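Local structure of sortase B (Clostridium perfringens, 5YFK) at residues 127-138 / 150-158. The protein is a sortase B cysteine transpeptidase, a family that generally joins surface proteins to the bacterial cell wall. The protein carries 1 engineered substitution. Sequence-based numbering, arbitrary orientation.
Sequences FKNENFFNANKY and FEIFSVYQE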
# COMPACT_ATOMS: atom_id res chain seq x y z
N PHE A 127 2.45 -4.10 12.39
CA PHE A 127 3.84 -3.68 12.23
C PHE A 127 4.33 -2.81 13.39
O PHE A 127 5.54 -2.64 13.56
CB PHE A 127 4.01 -2.98 10.89
CG PHE A 127 4.02 -3.93 9.74
CD1 PHE A 127 5.13 -4.73 9.52
CD2 PHE A 127 2.88 -4.16 8.99
CE1 PHE A 127 5.14 -5.70 8.54
CE2 PHE A 127 2.88 -5.11 7.98
CZ PHE A 127 4.02 -5.85 7.72
N LYS A 128 3.42 -2.40 14.27
CA LYS A 128 3.84 -1.64 15.48
C LYS A 128 4.44 -2.53 16.57
O LYS A 128 5.07 -2.02 17.53
CB LYS A 128 2.66 -0.87 16.05
CG LYS A 128 2.23 0.32 15.20
CD LYS A 128 0.77 0.70 15.45
CE LYS A 128 0.51 1.07 16.89
NZ LYS A 128 -0.93 1.26 17.13
N ASN A 129 4.32 -3.83 16.37
CA ASN A 129 4.93 -4.84 17.25
C ASN A 129 6.30 -5.26 16.71
O ASN A 129 6.43 -5.59 15.53
CB ASN A 129 4.00 -6.06 17.35
CG ASN A 129 4.64 -7.24 18.07
OD1 ASN A 129 5.51 -7.92 17.53
ND2 ASN A 129 4.21 -7.50 19.29
N GLU A 130 7.35 -5.14 17.54
CA GLU A 130 8.71 -5.28 17.05
C GLU A 130 8.98 -6.68 16.49
O GLU A 130 9.61 -6.81 15.44
CB GLU A 130 9.71 -4.95 18.17
CG GLU A 130 11.16 -4.96 17.72
CD GLU A 130 12.07 -4.31 18.74
OE1 GLU A 130 11.57 -3.87 19.79
OE2 GLU A 130 13.28 -4.24 18.47
N ASN A 131 8.43 -7.70 17.13
CA ASN A 131 8.61 -9.07 16.67
C ASN A 131 8.02 -9.22 15.27
O ASN A 131 8.65 -9.78 14.39
CB ASN A 131 7.94 -10.07 17.61
CG ASN A 131 8.77 -10.36 18.85
OD1 ASN A 131 10.00 -10.25 18.84
ND2 ASN A 131 8.09 -10.75 19.92
N PHE A 132 6.79 -8.73 15.09
CA PHE A 132 6.15 -8.75 13.79
C PHE A 132 6.99 -8.04 12.73
O PHE A 132 7.07 -8.52 11.59
CB PHE A 132 4.77 -8.09 13.88
CG PHE A 132 3.84 -8.45 12.75
CD1 PHE A 132 3.86 -7.73 11.55
CD2 PHE A 132 3.11 -9.62 12.80
CE1 PHE A 132 3.06 -8.11 10.49
CE2 PHE A 132 2.30 -10.01 11.75
CZ PHE A 132 2.31 -9.27 10.57
N PHE A 133 7.36 -6.78 13.02
CA PHE A 133 8.24 -5.99 12.13
C PHE A 133 9.50 -6.76 11.72
O PHE A 133 9.91 -6.75 10.56
CB PHE A 133 8.64 -4.67 12.83
CG PHE A 133 9.56 -3.78 12.03
CD1 PHE A 133 10.94 -3.88 12.18
CD2 PHE A 133 9.06 -2.76 11.24
CE1 PHE A 133 11.78 -3.09 11.44
CE2 PHE A 133 9.91 -1.88 10.59
CZ PHE A 133 11.28 -2.06 10.68
N ASN A 134 10.16 -7.39 12.68
CA ASN A 134 11.34 -8.18 12.37
C ASN A 134 11.06 -9.36 11.46
O ASN A 134 11.90 -9.72 10.63
CB ASN A 134 11.98 -8.69 13.66
CG ASN A 134 12.69 -7.59 14.42
OD1 ASN A 134 12.96 -6.52 13.87
ND2 ASN A 134 12.86 -7.79 15.73
N ALA A 135 9.90 -9.98 11.64
CA ALA A 135 9.61 -11.27 11.01
C ALA A 135 9.00 -11.10 9.63
O ALA A 135 9.19 -11.95 8.74
CB ALA A 135 8.67 -12.08 11.89
N ASN A 136 8.34 -9.96 9.41
CA ASN A 136 7.59 -9.71 8.19
C ASN A 136 8.07 -8.47 7.44
O ASN A 136 7.83 -7.34 7.86
CB ASN A 136 6.12 -9.60 8.52
CG ASN A 136 5.58 -10.87 9.17
OD1 ASN A 136 5.48 -11.91 8.54
ND2 ASN A 136 5.39 -10.82 10.47
N LYS A 137 8.97 -8.71 6.49
CA LYS A 137 9.81 -7.65 5.93
C LYS A 137 9.20 -7.07 4.64
O LYS A 137 9.62 -6.00 4.20
CB LYS A 137 11.21 -8.21 5.63
CG LYS A 137 12.06 -8.50 6.86
CD LYS A 137 13.45 -8.95 6.43
CE LYS A 137 14.25 -9.46 7.61
NZ LYS A 137 15.61 -9.90 7.17
N TYR A 138 8.44 -7.87 3.91
CA TYR A 138 8.25 -7.62 2.47
C TYR A 138 6.83 -7.30 2.09
O TYR A 138 5.88 -7.91 2.60
CB TYR A 138 8.72 -8.78 1.62
CG TYR A 138 10.15 -9.12 1.88
CD1 TYR A 138 11.16 -8.20 1.62
CD2 TYR A 138 10.49 -10.33 2.47
CE1 TYR A 138 12.47 -8.49 1.92
CE2 TYR A 138 11.79 -10.59 2.85
CZ TYR A 138 12.78 -9.69 2.51
OH TYR A 138 14.07 -9.96 2.89
N PHE A 150 9.26 -4.79 -2.06
CA PHE A 150 9.66 -3.65 -1.23
C PHE A 150 9.92 -4.09 0.21
O PHE A 150 9.21 -4.95 0.74
CB PHE A 150 8.53 -2.62 -1.24
CG PHE A 150 8.34 -1.94 -2.57
CD1 PHE A 150 7.65 -2.58 -3.58
CD2 PHE A 150 8.68 -0.60 -2.73
CE1 PHE A 150 7.44 -1.93 -4.80
CE2 PHE A 150 8.61 -0.01 -3.98
CZ PHE A 150 7.99 -0.68 -5.02
N GLU A 151 11.05 -3.68 0.78
CA GLU A 151 11.35 -4.08 2.14
C GLU A 151 11.02 -2.96 3.11
O GLU A 151 11.42 -1.83 2.91
CB GLU A 151 12.82 -4.48 2.31
CG GLU A 151 13.08 -5.08 3.66
CD GLU A 151 14.52 -5.48 3.88
OE1 GLU A 151 15.27 -5.59 2.89
OE2 GLU A 151 14.83 -5.91 5.02
N ILE A 152 10.18 -3.27 4.08
CA ILE A 152 9.69 -2.31 5.07
C ILE A 152 10.84 -1.87 5.94
O ILE A 152 11.55 -2.73 6.48
CB ILE A 152 8.62 -2.94 5.98
CG1 ILE A 152 7.36 -3.21 5.15
CG2 ILE A 152 8.31 -2.02 7.15
CD1 ILE A 152 6.36 -4.12 5.82
N PHE A 153 11.01 -0.56 6.06
CA PHE A 153 12.10 0.01 6.87
C PHE A 153 11.58 0.98 7.95
O PHE A 153 12.33 1.44 8.82
CB PHE A 153 13.18 0.66 5.98
CG PHE A 153 12.73 1.89 5.25
CD1 PHE A 153 12.75 3.12 5.87
CD2 PHE A 153 12.10 1.77 4.00
CE1 PHE A 153 12.23 4.24 5.24
CE2 PHE A 153 11.68 2.90 3.32
CZ PHE A 153 11.80 4.15 3.92
N SER A 154 10.33 1.41 7.80
CA SER A 154 9.76 2.37 8.77
C SER A 154 8.34 1.99 9.14
O SER A 154 7.53 1.71 8.26
CB SER A 154 9.77 3.79 8.21
OG SER A 154 9.23 4.70 9.17
N VAL A 155 8.00 2.11 10.41
CA VAL A 155 6.62 2.03 10.85
C VAL A 155 6.40 3.09 11.94
O VAL A 155 7.27 3.34 12.76
CB VAL A 155 6.24 0.64 11.45
CG1 VAL A 155 7.15 0.28 12.63
CG2 VAL A 155 4.80 0.64 11.90
N TYR A 156 5.32 3.85 11.80
CA TYR A 156 4.99 4.89 12.77
C TYR A 156 3.51 5.25 12.80
O TYR A 156 2.75 4.93 11.87
CB TYR A 156 5.87 6.14 12.58
CG TYR A 156 5.72 6.85 11.25
CD1 TYR A 156 6.48 6.47 10.14
CD2 TYR A 156 4.80 7.89 11.10
CE1 TYR A 156 6.34 7.11 8.93
CE2 TYR A 156 4.72 8.61 9.92
CZ TYR A 156 5.44 8.17 8.82
OH TYR A 156 5.31 8.82 7.61
N GLN A 157 3.10 6.00 13.82
CA GLN A 157 1.77 6.57 13.77
C GLN A 157 1.81 8.00 14.24
O GLN A 157 2.70 8.41 15.00
CB GLN A 157 0.74 5.74 14.55
CG GLN A 157 1.12 5.40 15.98
CD GLN A 157 0.06 4.55 16.69
OE1 GLN A 157 -0.79 3.90 16.06
NE2 GLN A 157 0.02 4.67 17.99
N GLU A 158 0.89 8.79 13.72
CA GLU A 158 0.81 10.17 14.15
C GLU A 158 -0.51 10.74 13.78
O GLU A 158 -1.32 10.08 13.16
CB GLU A 158 1.94 11.01 13.52
CG GLU A 158 1.97 11.00 12.01
CD GLU A 158 3.11 11.83 11.41
OE1 GLU A 158 2.85 12.69 10.55
OE2 GLU A 158 4.26 11.71 11.88
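In the sortase beta-barrel fold, helix 130-135 and the 3-10 turn before it pack along strand 146-159, with Phe-127, Phe-133, Ile-152 and Val-155 between them. The axes of helix 130-135 and of residues 150-158 run nearly antiparallel, at 155° and 9.8 Å at closest approach. Ile-152 serves both rings with separate branches. Its CD1 lies 3.4 Å from CE1 of Phe-127, and its CG2 is 3.8 Å from CE2 of Phe-133. Val-155 also divides its methyls: CG1 meets CD2 of Phe-133 at 3.8 Å, while CG2 packs on CB of Phe-127. Phe-133 extends with CG anti to its backbone N (chi1 179°), which carries the far edge of the ring to the backbone of Phe-153 and Ser-154, a classic beta bulge facing Val-221.

At one end, Lys-128 bends at chi3 (60°) and crosses Gln-157 at about a right angle. Its NZ donates to Gln-157 OE1 at 2.9 Å, from above the carbonyl plane. Asp-212 OD2 forms a salt bridge with this NZ and accepts a hydrogen bond from Gln-157 NE2, so both side chains share one carboxylate. Gln-157 lies about 6 Å, side chain to side chain, from Arg-217, the predicted transition state stabiliser.

At the other end, Ile-152 N donates to Lys-137 O at 2.8 Å. Tyr-138 then pairs with Glu-151 as an antiparallel, non-hydrogen-bonded pair, and CE1 of its ring touches Glu-151 CG at 3.9 Å. The chain leaves the helix at Asn-136 and enters, at Tyr-138, a beta hairpin whose second strand passes back beneath that helix in the sortase fold.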